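Local atomic coordinates of mannose-specific lectin 2 chain 1 (Colocasia esculenta, PDB entry 5T1X), a protein that binds mannose as one chain of a GNA-related, heterotetrameric bulb-type lectin and agglutinates rabbit erythrocytes. Residues Y5-Q10 / N82-L87; S42-N47 / T70-R75; L12-H17 / D50-L55; L18-F23 / L87-R92. One frame throughout, in Å; residues are numbered along the deposited sequence.

Interaction 1 of 4, residues Y5-Q10 / N82-L87; sequences YLLSGQ and NYAAVL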
loop_
_atom_site.group_PDB
_atom_site.type_symbol
_atom_site.label_atom_id
_atom_site.label_comp_id
_atom_site.label_asym_id
_atom_site.label_seq_id
_atom_site.Cartn_x
_atom_site.Cartn_y
_atom_site.Cartn_z
ATOM N N TYR A 5 -2.009 -0.971 -6.677
ATOM C CA TYR A 5 -2.765 -1.403 -5.503
ATOM C C TYR A 5 -4.254 -1.372 -5.761
ATOM O O TYR A 5 -4.729 -0.649 -6.642
ATOM C CB TYR A 5 -2.436 -0.567 -4.243
ATOM C CG TYR A 5 -2.901 0.875 -4.304
ATOM C CD1 TYR A 5 -4.223 1.215 -4.033
ATOM C CD2 TYR A 5 -2.003 1.909 -4.562
ATOM C CE1 TYR A 5 -4.662 2.539 -4.105
ATOM C CE2 TYR A 5 -2.420 3.240 -4.586
ATOM C CZ TYR A 5 -3.752 3.549 -4.363
ATOM O OH TYR A 5 -4.190 4.854 -4.404
ATOM N N LEU A 6 -4.980 -2.145 -4.948
ATOM C CA LEU A 6 -6.427 -2.234 -4.899
ATOM C C LEU A 6 -6.840 -2.080 -3.442
ATOM O O LEU A 6 -6.411 -2.871 -2.603
ATOM C CB LEU A 6 -6.902 -3.585 -5.484
ATOM C CG LEU A 6 -8.389 -3.923 -5.357
ATOM C CD1 LEU A 6 -9.193 -3.204 -6.390
ATOM C CD2 LEU A 6 -8.629 -5.418 -5.511
ATOM N N LEU A 7 -7.642 -1.052 -3.133
ATOM C CA LEU A 7 -8.113 -0.839 -1.759
ATOM C C LEU A 7 -9.461 -1.505 -1.564
ATOM O O LEU A 7 -10.223 -1.650 -2.529
ATOM C CB LEU A 7 -8.237 0.664 -1.434
ATOM C CG LEU A 7 -7.014 1.551 -1.640
ATOM C CD1 LEU A 7 -7.344 2.995 -1.334
ATOM C CD2 LEU A 7 -5.818 1.066 -0.828
ATOM N N SER A 8 -9.786 -1.883 -0.317
ATOM C CA SER A 8 -11.093 -2.475 -0.026
ATOM C C SER A 8 -12.184 -1.468 -0.453
ATOM O O SER A 8 -12.068 -0.270 -0.178
ATOM C CB SER A 8 -11.198 -2.864 1.449
ATOM O OG SER A 8 -10.747 -1.834 2.307
ATOM N N GLY A 9 -13.142 -1.941 -1.243
ATOM C CA GLY A 9 -14.195 -1.095 -1.797
ATOM C C GLY A 9 -13.966 -0.730 -3.256
ATOM O O GLY A 9 -14.897 -0.275 -3.926
ATOM N N GLN A 10 -12.727 -0.911 -3.766
ATOM C CA GLN A 10 -12.412 -0.636 -5.179
ATOM C C GLN A 10 -12.584 -1.906 -6.024
ATOM O O GLN A 10 -12.696 -3.003 -5.478
ATOM C CB GLN A 10 -10.995 -0.072 -5.335
ATOM C CG GLN A 10 -10.810 1.286 -4.670
ATOM C CD GLN A 10 -9.399 1.802 -4.830
ATOM O OE1 GLN A 10 -8.433 1.045 -4.916
ATOM N NE2 GLN A 10 -9.251 3.109 -4.854
ATOM N N ASN A 82 -10.048 -1.222 6.759
ATOM C CA ASN A 82 -9.531 -0.813 5.447
ATOM C C ASN A 82 -8.294 -1.613 5.108
ATOM O O ASN A 82 -7.340 -1.631 5.889
ATOM C CB ASN A 82 -9.203 0.691 5.444
ATOM C CG ASN A 82 -10.376 1.589 5.762
ATOM O OD1 ASN A 82 -11.463 1.451 5.212
ATOM N ND2 ASN A 82 -10.169 2.549 6.645
ATOM N N TYR A 83 -8.309 -2.263 3.937
ATOM C CA TYR A 83 -7.212 -3.121 3.496
ATOM C C TYR A 83 -6.649 -2.641 2.173
ATOM O O TYR A 83 -7.293 -1.863 1.464
ATOM C CB TYR A 83 -7.711 -4.577 3.367
ATOM C CG TYR A 83 -7.953 -5.224 4.714
ATOM C CD1 TYR A 83 -7.002 -6.059 5.286
ATOM C CD2 TYR A 83 -9.123 -4.978 5.431
ATOM C CE1 TYR A 83 -7.192 -6.614 6.551
ATOM C CE2 TYR A 83 -9.311 -5.503 6.710
ATOM C CZ TYR A 83 -8.339 -6.322 7.264
ATOM O OH TYR A 83 -8.496 -6.853 8.514
ATOM N N ALA A 84 -5.457 -3.124 1.838
ATOM C CA ALA A 84 -4.813 -2.789 0.568
ATOM C C ALA A 84 -4.122 -4.016 -0.017
ATOM O O ALA A 84 -3.325 -4.654 0.677
ATOM C CB ALA A 84 -3.805 -1.661 0.769
ATOM N N ALA A 85 -4.440 -4.355 -1.276
ATOM C CA ALA A 85 -3.770 -5.426 -2.019
ATOM C C ALA A 85 -2.739 -4.731 -2.883
ATOM O O ALA A 85 -3.108 -3.894 -3.704
ATOM C CB ALA A 85 -4.755 -6.231 -2.853
ATOM N N VAL A 86 -1.453 -4.982 -2.622
ATOM C CA VAL A 86 -0.346 -4.252 -3.249
ATOM C C VAL A 86 0.527 -5.171 -4.072
ATOM O O VAL A 86 0.888 -6.256 -3.612
ATOM C CB VAL A 86 0.495 -3.538 -2.148
ATOM C CG1 VAL A 86 1.701 -2.799 -2.737
ATOM C CG2 VAL A 86 -0.365 -2.578 -1.336
ATOM N N LEU A 87 0.887 -4.723 -5.278
ATOM C CA LEU A 87 1.797 -5.491 -6.113
ATOM C C LEU A 87 3.225 -5.053 -5.733
ATOM O O LEU A 87 3.691 -3.969 -6.108
ATOM C CB LEU A 87 1.487 -5.323 -7.608
ATOM C CG LEU A 87 2.350 -6.119 -8.599
ATOM C CD1 LEU A 87 2.504 -7.577 -8.195
ATOM C CD2 LEU A 87 1.776 -6.035 -9.996
#
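Ser8 OG is held between its own backbone N and carbonyl carbon (chi1 47°), and from there it accepts the N-H of Tyr83 at 3.0 Å along an almost straight path (174° at the hydrogen). One residue earlier, Leu7 CG stands anti to the carbonyl carbon (chi1 -55°), and the CD2 branch beyond it rests on Ala84 CB, 3.7 Å away. Ser8 repays Tyr83 through the main chain: its N donates to Tyr83 O at 3.1 Å, with the donor standing well above the carbonyl plane. The hydroxyl thus adds a side-chain bond just past the end of strand 5-7.

Behind these two residues runs the sheet proper. Leu6 and Ala85 form a hydrogen-bonded antiparallel pair, both bonds 2.8 Å, between Leu6 N and Ala85 O and between Ala85 N and Leu6 O. The non-hydrogen-bonded pairs Tyr5-Val86 and Leu7-Ala84 flank it. Strand 5-7 is outermost, within this chain, in the three-stranded sheet that continues through 84-88 to 92-103, one of the three sheets of the bulb-lectin beta-prism.

The two faces have different neighbours. Leu6 and Ala85 turn inward, their CB atoms 4.3 Å apart, and both pack on Leu61. Tyr5, Leu7, Ala84 and Val86 share the other face, with Val86 CG2 at 4.1 Å from Tyr5 CB, and face the second lectin chain; there the Tyr5 hydroxyl is hydrogen-bonded to the backbone N of Asp94 of that chain. A type II turn then reverses residues 7-10, and Gln10 OE1 accepts the N-H of Leu7 at 2.9 Å.

Interaction 2 of 4, residues S42-N47 / T70-R75; sequences SNTANN and TVWRSR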
loop_
_atom_site.group_PDB
_atom_site.type_symbol
_atom_site.label_atom_id
_atom_site.label_comp_id
_atom_site.label_asym_id
_atom_site.label_seq_id
_atom_site.Cartn_x
_atom_site.Cartn_y
_atom_site.Cartn_z
ATOM N N SER A 42 -5.067 -17.562 -10.287
ATOM C CA SER A 42 -6.216 -18.001 -9.486
ATOM C C SER A 42 -6.727 -19.362 -9.995
ATOM O O SER A 42 -7.455 -20.054 -9.273
ATOM C CB SER A 42 -7.330 -16.961 -9.539
ATOM O OG SER A 42 -7.784 -16.743 -10.866
ATOM N N ASN A 43 -6.338 -19.728 -11.247
ATOM C CA ASN A 43 -6.680 -20.981 -11.948
ATOM C C ASN A 43 -8.211 -21.103 -12.112
ATOM O O ASN A 43 -8.802 -22.151 -11.826
ATOM C CB ASN A 43 -6.071 -22.197 -11.219
ATOM C CG ASN A 43 -5.913 -23.455 -12.051
ATOM O OD1 ASN A 43 -6.474 -23.604 -13.145
ATOM N ND2 ASN A 43 -5.154 -24.405 -11.527
ATOM N N THR A 44 -8.843 -20.013 -12.587
ATOM C CA THR A 44 -10.293 -19.927 -12.786
ATOM C C THR A 44 -10.620 -19.571 -14.251
ATOM O O THR A 44 -11.596 -18.860 -14.515
ATOM C CB THR A 44 -10.901 -18.919 -11.786
ATOM O OG1 THR A 44 -10.165 -17.695 -11.819
ATOM C CG2 THR A 44 -10.948 -19.459 -10.360
ATOM N N ALA A 45 -9.805 -20.073 -15.200
ATOM C CA ALA A 45 -9.983 -19.822 -16.632
ATOM C C ALA A 45 -11.279 -20.470 -17.146
ATOM O O ALA A 45 -11.548 -21.628 -16.841
ATOM C CB ALA A 45 -8.779 -20.331 -17.413
ATOM N N ASN A 46 -12.090 -19.677 -17.882
ATOM C CA ASN A 46 -13.396 -19.974 -18.500
ATOM C C ASN A 46 -14.508 -20.207 -17.444
ATOM O O ASN A 46 -15.559 -20.758 -17.778
ATOM C CB ASN A 46 -13.307 -21.157 -19.488
ATOM C CG ASN A 46 -12.173 -21.025 -20.478
ATOM O OD1 ASN A 46 -11.172 -21.743 -20.405
ATOM N ND2 ASN A 46 -12.277 -20.069 -21.392
ATOM N N ASN A 47 -14.318 -19.714 -16.202
ATOM C CA ASN A 47 -15.305 -19.889 -15.128
ATOM C C ASN A 47 -16.367 -18.769 -15.088
ATOM O O ASN A 47 -17.266 -18.819 -14.243
ATOM C CB ASN A 47 -14.614 -20.006 -13.767
ATOM C CG ASN A 47 -13.761 -21.242 -13.591
ATOM O OD1 ASN A 47 -13.320 -21.882 -14.551
ATOM N ND2 ASN A 47 -13.489 -21.596 -12.349
ATOM N N THR A 70 -19.678 -15.460 -6.928
ATOM C CA THR A 70 -18.274 -15.645 -6.541
ATOM C C THR A 70 -17.670 -16.834 -7.311
ATOM O O THR A 70 -18.284 -17.897 -7.425
ATOM C CB THR A 70 -18.151 -15.773 -5.014
ATOM O OG1 THR A 70 -18.703 -14.595 -4.429
ATOM C CG2 THR A 70 -16.708 -15.920 -4.537
ATOM N N VAL A 71 -16.464 -16.611 -7.851
ATOM C CA VAL A 71 -15.682 -17.549 -8.657
ATOM C C VAL A 71 -14.460 -18.053 -7.849
ATOM O O VAL A 71 -14.093 -19.224 -7.955
ATOM C CB VAL A 71 -15.259 -16.849 -9.989
ATOM C CG1 VAL A 71 -14.319 -17.712 -10.819
ATOM C CG2 VAL A 71 -16.477 -16.447 -10.818
ATOM N N TRP A 72 -13.841 -17.166 -7.051
ATOM C CA TRP A 72 -12.641 -17.465 -6.262
ATOM C C TRP A 72 -12.534 -16.498 -5.083
ATOM O O TRP A 72 -12.987 -15.357 -5.189
ATOM C CB TRP A 72 -11.392 -17.356 -7.177
ATOM C CG TRP A 72 -10.054 -17.549 -6.515
ATOM C CD1 TRP A 72 -9.359 -18.716 -6.401
ATOM C CD2 TRP A 72 -9.216 -16.526 -5.956
ATOM N NE1 TRP A 72 -8.158 -18.493 -5.768
ATOM C CE2 TRP A 72 -8.046 -17.157 -5.479
ATOM C CE3 TRP A 72 -9.362 -15.140 -5.765
ATOM C CZ2 TRP A 72 -7.016 -16.447 -4.845
ATOM C CZ3 TRP A 72 -8.336 -14.437 -5.152
ATOM C CH2 TRP A 72 -7.180 -15.088 -4.700
ATOM N N ARG A 73 -11.953 -16.962 -3.961
ATOM C CA ARG A 73 -11.714 -16.148 -2.759
ATOM C C ARG A 73 -10.359 -16.524 -2.134
ATOM O O ARG A 73 -9.959 -17.687 -2.196
ATOM C CB ARG A 73 -12.876 -16.250 -1.741
ATOM C CG ARG A 73 -13.173 -17.640 -1.195
ATOM C CD ARG A 73 -14.413 -17.648 -0.317
ATOM N NE ARG A 73 -15.650 -17.698 -1.100
ATOM C CZ ARG A 73 -16.309 -18.814 -1.402
ATOM N NH1 ARG A 73 -15.853 -19.993 -0.993
ATOM N NH2 ARG A 73 -17.424 -18.762 -2.117
ATOM N N SER A 74 -9.637 -15.535 -1.564
ATOM C CA SER A 74 -8.316 -15.772 -0.968
ATOM C C SER A 74 -8.384 -16.509 0.395
ATOM O O SER A 74 -7.339 -16.937 0.894
ATOM C CB SER A 74 -7.541 -14.469 -0.822
ATOM O OG SER A 74 -8.265 -13.490 -0.097
ATOM N N ARG A 75 -9.591 -16.634 0.991
ATOM C CA ARG A 75 -9.899 -17.335 2.258
ATOM C C ARG A 75 -9.335 -16.629 3.511
ATOM O O ARG A 75 -10.013 -16.620 4.540
ATOM C CB ARG A 75 -9.453 -18.809 2.230
#
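Trp72 and Ser42 meet by a CH-pi contact: Ser42 CB sits over the five-membered ring, 4.0 Å from its centroid and only 2° off the ring normal. Trp72 CG is anti to the backbone N (chi1 176°), and the ring beyond it meets the loop of residues 42-47. The serine carbonyl joins in, Ser42 O approaching Trp72 CD1 to 3.7 Å, while the backbone N of Ser74 lies over the opposite face of the indole, toward its rim.

The remaining contacts across the interface are apolar. Val71 CG1 is the shared contact atom, touching Asn47 CB at 3.7 Å and Thr44 CB at 3.8 Å. The methyl CG2 of Thr44 reaches both that same valine branch and Trp72 CB, 3.8 Å away, and the threonine and tryptophan side chains cross at about a right angle.

Polar bonds operate within the loop, where the bonds of Thr44 OG1 help set the rotation that presents its CG2 methyl. Ser42 OG donates to Thr44 OG1 at 2.7 Å and also accepts from Leu33 N, whereas Thr44 OG1 is bonded to Cys31 O. The backbone N of Thr44 is taken by the side-chain oxygen of Asn32, a mannose-binding residue, consistent with a second-shell place for this loop at the carbohydrate site.

Val71 and Trp72 both face Ile63, forming a classic beta bulge in strand 70-73, and both side chains point toward the loop. That strand is the outermost of its four-stranded sheet, beside 61-64; the loop opposite follows strand 40-41, the last of another four-stranded sheet, and the contact ties the two sheets together.

Interaction 3 of 4, residues L12-H17 / D50-L55; sequences LNTDGH and DCKLTL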
loop_
_atom_site.group_PDB
_atom_site.type_symbol
_atom_site.label_atom_id
_atom_site.label_comp_id
_atom_site.label_asym_id
_atom_site.label_seq_id
_atom_site.Cartn_x
_atom_site.Cartn_y
_atom_site.Cartn_z
ATOM N N LEU A 12 -11.080 -3.996 -9.629
ATOM C CA LEU A 12 -10.190 -4.205 -10.768
ATOM C C LEU A 12 -11.099 -4.847 -11.814
ATOM O O LEU A 12 -11.510 -6.006 -11.663
ATOM C CB LEU A 12 -8.940 -5.046 -10.425
ATOM C CG LEU A 12 -7.944 -5.318 -11.580
ATOM C CD1 LEU A 12 -7.228 -4.052 -12.024
ATOM C CD2 LEU A 12 -6.908 -6.360 -11.178
ATOM N N ASN A 13 -11.531 -4.038 -12.793
ATOM C CA ASN A 13 -12.469 -4.440 -13.837
ATOM C C ASN A 13 -11.865 -5.449 -14.820
ATOM O O ASN A 13 -10.654 -5.695 -14.813
ATOM C CB ASN A 13 -12.974 -3.210 -14.592
ATOM C CG ASN A 13 -14.143 -2.539 -13.920
ATOM O OD1 ASN A 13 -13.984 -1.629 -13.099
ATOM N ND2 ASN A 13 -15.350 -2.976 -14.258
ATOM N N THR A 14 -12.739 -6.030 -15.669
ATOM C CA THR A 14 -12.402 -7.013 -16.695
ATOM C C THR A 14 -11.331 -6.444 -17.622
ATOM O O THR A 14 -11.459 -5.317 -18.107
ATOM C CB THR A 14 -13.675 -7.429 -17.449
ATOM O OG1 THR A 14 -14.723 -7.643 -16.501
ATOM C CG2 THR A 14 -13.480 -8.681 -18.281
ATOM N N ASP A 15 -10.249 -7.220 -17.809
ATOM C CA ASP A 15 -9.047 -6.937 -18.607
ATOM C C ASP A 15 -8.224 -5.775 -18.003
ATOM O O ASP A 15 -7.358 -5.214 -18.678
ATOM C CB ASP A 15 -9.378 -6.694 -20.096
ATOM C CG ASP A 15 -9.924 -7.919 -20.807
ATOM O OD1 ASP A 15 -9.333 -9.016 -20.645
ATOM O OD2 ASP A 15 -10.922 -7.780 -21.545
ATOM N N GLY A 16 -8.444 -5.498 -16.715
ATOM C CA GLY A 16 -7.729 -4.462 -15.976
ATOM C C GLY A 16 -6.395 -4.950 -15.450
ATOM O O GLY A 16 -6.177 -6.159 -15.308
ATOM N N HIS A 17 -5.491 -4.005 -15.158
ATOM C CA HIS A 17 -4.155 -4.318 -14.653
ATOM C C HIS A 17 -3.774 -3.616 -13.375
ATOM O O HIS A 17 -4.172 -2.477 -13.136
ATOM C CB HIS A 17 -3.078 -3.878 -15.664
ATOM C CG HIS A 17 -3.165 -4.470 -17.029
ATOM N ND1 HIS A 17 -2.231 -5.377 -17.477
ATOM C CD2 HIS A 17 -4.005 -4.175 -18.041
ATOM C CE1 HIS A 17 -2.552 -5.638 -18.730
ATOM N NE2 HIS A 17 -3.621 -4.946 -19.109
ATOM N N ASP A 50 -17.295 -11.217 -17.884
ATOM C CA ASP A 50 -17.268 -9.871 -17.289
ATOM C C ASP A 50 -16.860 -9.940 -15.793
ATOM O O ASP A 50 -17.486 -9.299 -14.942
ATOM C CB ASP A 50 -18.628 -9.152 -17.479
ATOM C CG ASP A 50 -19.051 -9.007 -18.929
ATOM O OD1 ASP A 50 -20.012 -9.695 -19.337
ATOM O OD2 ASP A 50 -18.419 -8.208 -19.656
ATOM N N CYS A 51 -15.804 -10.725 -15.492
ATOM C CA CYS A 51 -15.297 -10.934 -14.127
ATOM C C CYS A 51 -14.521 -9.741 -13.604
ATOM O O CYS A 51 -13.824 -9.059 -14.357
ATOM C CB CYS A 51 -14.471 -12.210 -14.036
ATOM S SG CYS A 51 -15.412 -13.707 -14.435
ATOM N N LYS A 52 -14.644 -9.507 -12.285
ATOM C CA LYS A 52 -14.029 -8.381 -11.575
ATOM C C LYS A 52 -13.382 -8.837 -10.275
ATOM O O LYS A 52 -13.862 -9.781 -9.643
ATOM C CB LYS A 52 -15.108 -7.325 -11.262
ATOM C CG LYS A 52 -15.747 -6.664 -12.487
ATOM C CD LYS A 52 -17.107 -6.053 -12.155
ATOM C CE LYS A 52 -17.759 -5.381 -13.343
ATOM N NZ LYS A 52 -18.189 -6.359 -14.381
ATOM N N LEU A 53 -12.324 -8.131 -9.851
ATOM C CA LEU A 53 -11.617 -8.398 -8.602
ATOM C C LEU A 53 -11.974 -7.326 -7.594
ATOM O O LEU A 53 -11.936 -6.138 -7.916
ATOM C CB LEU A 53 -10.086 -8.442 -8.830
ATOM C CG LEU A 53 -9.202 -8.745 -7.612
ATOM C CD1 LEU A 53 -9.404 -10.170 -7.095
ATOM C CD2 LEU A 53 -7.740 -8.528 -7.944
ATOM N N THR A 54 -12.352 -7.748 -6.381
ATOM C CA THR A 54 -12.681 -6.839 -5.286
ATOM C C THR A 54 -11.941 -7.288 -4.023
ATOM O O THR A 54 -11.389 -8.394 -3.965
ATOM C CB THR A 54 -14.202 -6.734 -5.043
ATOM O OG1 THR A 54 -14.752 -8.032 -4.829
ATOM C CG2 THR A 54 -14.940 -5.983 -6.160
ATOM N N LEU A 55 -11.919 -6.416 -3.024
ATOM C CA LEU A 55 -11.276 -6.689 -1.746
ATOM C C LEU A 55 -12.277 -6.342 -0.660
ATOM O O LEU A 55 -12.748 -5.208 -0.609
ATOM C CB LEU A 55 -9.970 -5.878 -1.637
ATOM C CG LEU A 55 -9.127 -6.005 -0.357
ATOM C CD1 LEU A 55 -8.563 -7.406 -0.195
ATOM C CD2 LEU A 55 -7.981 -5.012 -0.388
#
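Leu12 and Leu53 cross obliquely on the inner face of their sheet, CB to CB at 3.9 Å and CD2 to CD2 at 4.0 Å. Both have CG anti to the backbone N (chi1 180° and -179°), and both side chains also pack on Met27. Their backbones form a hydrogen-bonded antiparallel pair, Leu12 N to Leu53 O and Leu53 N to Leu12 O, each 2.9 Å.

This pair places the short strand 11-12 at the margin of a four-stranded antiparallel sheet, next to 52-55. From there the chain leaves by a type II turn over residues 13-16 and enters strand 16-20 of another sheet, a passage between two sheets of the bulb-lectin beta-prism.

Next to this pair, Asn13 and Lys52 lie side by side and point the same way, with Asn13 ND2 3.5 Å from Lys52 CE. The lysine chain bends at its last torsion, and its NZ donates to Asp50 O at 3.1 Å. Thr14 reaches the backbone of Cys51 instead: its OG1, anti to the carbonyl carbon (chi1 -44°), donates to Cys51 O at 2.7 Å from well above the carbonyl plane. Cys51 forms a disulfide with Cys31, a residue of the mannose-binding motif.

Interaction 4 of 4, residues L18-F23 / L87-R92; sequences LKNGDF and LHPDGR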
loop_
_atom_site.group_PDB
_atom_site.type_symbol
_atom_site.label_atom_id
_atom_site.label_comp_id
_atom_site.label_asym_id
_atom_site.label_seq_id
_atom_site.Cartn_x
_atom_site.Cartn_y
_atom_site.Cartn_z
ATOM N N LEU A 18 -2.897 -4.278 -12.614
ATOM C CA LEU A 18 -2.033 -3.748 -11.561
ATOM C C LEU A 18 -0.634 -4.035 -12.061
ATOM O O LEU A 18 -0.415 -5.133 -12.575
ATOM C CB LEU A 18 -2.268 -4.338 -10.168
ATOM C CG LEU A 18 -3.609 -4.104 -9.461
ATOM C CD1 LEU A 18 -3.507 -4.573 -8.027
ATOM C CD2 LEU A 18 -4.029 -2.629 -9.469
ATOM N N LYS A 19 0.301 -3.070 -12.002
ATOM C CA LYS A 19 1.629 -3.344 -12.548
ATOM C C LYS A 19 2.710 -2.712 -11.704
ATOM O O LYS A 19 2.569 -1.574 -11.261
ATOM C CB LYS A 19 1.730 -2.846 -14.011
ATOM C CG LYS A 19 3.004 -3.254 -14.753
ATOM C CD LYS A 19 2.934 -2.878 -16.228
ATOM C CE LYS A 19 4.169 -3.247 -17.017
ATOM N NZ LYS A 19 4.322 -4.720 -17.175
ATOM N N ASN A 20 3.809 -3.448 -11.506
ATOM C CA ASN A 20 4.982 -2.917 -10.819
ATOM C C ASN A 20 6.206 -3.514 -11.528
ATOM O O ASN A 20 6.493 -4.701 -11.372
ATOM C CB ASN A 20 4.951 -3.181 -9.306
ATOM C CG ASN A 20 5.936 -2.316 -8.549
ATOM O OD1 ASN A 20 6.906 -1.791 -9.105
ATOM N ND2 ASN A 20 5.744 -2.191 -7.252
ATOM N N GLY A 21 6.850 -2.702 -12.377
ATOM C CA GLY A 21 7.974 -3.146 -13.195
ATOM C C GLY A 21 7.510 -4.199 -14.186
ATOM O O GLY A 21 6.490 -4.011 -14.848
ATOM N N ASP A 22 8.193 -5.353 -14.225
ATOM C CA ASP A 22 7.863 -6.449 -15.148
ATOM C C ASP A 22 6.673 -7.289 -14.681
ATOM O O ASP A 22 6.162 -8.114 -15.448
ATOM C CB ASP A 22 9.087 -7.364 -15.345
ATOM C CG ASP A 22 10.295 -6.704 -15.989
ATOM O OD1 ASP A 22 10.109 -5.721 -16.740
ATOM O OD2 ASP A 22 11.421 -7.205 -15.784
ATOM N N PHE A 23 6.241 -7.098 -13.437
ATOM C CA PHE A 23 5.155 -7.867 -12.833
ATOM C C PHE A 23 3.824 -7.227 -13.159
ATOM O O PHE A 23 3.611 -6.043 -12.881
ATOM C CB PHE A 23 5.398 -8.016 -11.330
ATOM C CG PHE A 23 6.756 -8.635 -11.082
ATOM C CD1 PHE A 23 6.986 -9.984 -11.346
ATOM C CD2 PHE A 23 7.822 -7.857 -10.642
ATOM C CE1 PHE A 23 8.251 -10.548 -11.143
ATOM C CE2 PHE A 23 9.086 -8.425 -10.437
ATOM C CZ PHE A 23 9.288 -9.767 -10.678
ATOM N N LEU A 87 0.887 -4.723 -5.278
ATOM C CA LEU A 87 1.797 -5.491 -6.113
ATOM C C LEU A 87 3.225 -5.053 -5.733
ATOM O O LEU A 87 3.691 -3.969 -6.108
ATOM C CB LEU A 87 1.487 -5.323 -7.608
ATOM C CG LEU A 87 2.350 -6.119 -8.599
ATOM C CD1 LEU A 87 2.504 -7.577 -8.195
ATOM C CD2 LEU A 87 1.776 -6.035 -9.996
ATOM N N HIS A 88 3.894 -5.911 -4.944
ATOM C CA HIS A 88 5.264 -5.710 -4.467
ATOM C C HIS A 88 6.239 -5.741 -5.654
ATOM O O HIS A 88 6.041 -6.559 -6.562
ATOM C CB HIS A 88 5.613 -6.811 -3.447
ATOM C CG HIS A 88 6.855 -6.552 -2.652
ATOM N ND1 HIS A 88 8.113 -6.762 -3.190
ATOM C CD2 HIS A 88 6.988 -6.179 -1.357
ATOM C CE1 HIS A 88 8.970 -6.467 -2.224
ATOM N NE2 HIS A 88 8.342 -6.122 -1.100
ATOM N N PRO A 89 7.304 -4.888 -5.671
ATOM C CA PRO A 89 8.249 -4.895 -6.807
ATOM C C PRO A 89 9.030 -6.208 -6.976
ATOM O O PRO A 89 9.597 -6.423 -8.042
ATOM C CB PRO A 89 9.214 -3.753 -6.464
ATOM C CG PRO A 89 9.145 -3.642 -4.971
ATOM C CD PRO A 89 7.681 -3.847 -4.693
ATOM N N ASP A 90 9.085 -7.067 -5.937
ATOM C CA ASP A 90 9.811 -8.345 -6.043
ATOM C C ASP A 90 8.905 -9.465 -6.634
ATOM O O ASP A 90 9.307 -10.630 -6.694
ATOM C CB ASP A 90 10.473 -8.749 -4.703
ATOM C CG ASP A 90 11.732 -7.943 -4.377
ATOM O OD1 ASP A 90 12.513 -7.639 -5.314
ATOM O OD2 ASP A 90 11.934 -7.605 -3.187
ATOM N N GLY A 91 7.722 -9.084 -7.119
ATOM C CA GLY A 91 6.833 -9.982 -7.848
ATOM C C GLY A 91 5.832 -10.826 -7.100
ATOM O O GLY A 91 5.626 -11.993 -7.457
ATOM N N ARG A 92 5.185 -10.244 -6.098
ATOM C CA ARG A 92 4.129 -10.913 -5.342
ATOM C C ARG A 92 3.006 -9.946 -5.045
ATOM O O ARG A 92 3.262 -8.761 -4.825
ATOM C CB ARG A 92 4.639 -11.583 -4.044
ATOM C CG ARG A 92 5.382 -10.695 -3.064
ATOM C CD ARG A 92 6.020 -11.530 -1.962
ATOM N NE ARG A 92 6.545 -10.686 -0.885
ATOM C CZ ARG A 92 7.766 -10.160 -0.863
ATOM N NH1 ARG A 92 8.613 -10.381 -1.862
ATOM N NH2 ARG A 92 8.148 -9.403 0.156
HETATM O O HOH W 1 9.563 -4.765 -10.179
#
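Two turns meet here: the type II' hairpin turn Asn20-Phe23, joining strands 16-20 and 23-27, and the bend Pro89-Gly91, joining strands 84-88 and 92-103. Phe23 lays one ring face on Gly91, whose CA stands over the ring centre, 3.4 Å from the centroid and 7° off the normal. Glycine suits this position twice over: a CB would run into Phe23 CE1, and the backbone angles of Gly91 would press it against the preceding carbonyl. Pro89 O reaches the same ring obliquely, 3.2 Å from Phe23 CE2.

Asn20 holds the start of the bend. Its CG is anti to the backbone N (chi1 -164°), and the amide beyond it lies beside Pro89, the two side chains pointing the same way. Asn20 ND2 donates to Leu87 O at 2.9 Å, nearly straight at 163°, with Leu87 O lying close to the plane of the Asn20 amide; Thr5 OG1 of the second lectin chain is a further partner of ND2. A water donates to Pro89 O at 2.7 Å and, over a longer 3.3 Å, to Asn20 O, bridging the turns while lying at the edge of the Phe23 ring.

Deeper in, Leu87 presses its CD2 branch against the hairpin backbone, at 3.4 Å from Phe23 O. Within the second turn, His88 ND1 accepts Asp90 N in the ring plane, at 2.9 Å. His88 and Pro89 both meet Phe10 of the other chain. The contact joins turns of two of the three sheets that make up the beta-prism of monocot mannose-binding lectins.

The four contacts tie together the three antiparallel sheets of a single bulb-type lectin domain. Interactions 1 and 4 share Leu87 and strand 84-88 and touch through Tyr5 and Leu18, though their centres lie about 14 Å apart. Interaction 3 meets interaction 1 where Leu55 packs on Leu6, Ser8 and Ala85. Interactions 3 and 4 both use strand 16-20, about 17 Å between centres. Interactions 2 and 3 reach the sheet containing 52-55 and 70-73, centres about 12 Å apart; 2 and 4, about 21 Å apart, do not touch. Along the chain, interaction 1 encloses 2 and 3, while its segments alternate with those of 4. Segments far apart in sequence are thus brought together in one domain, with the mannose-binding motif in the stretch between them.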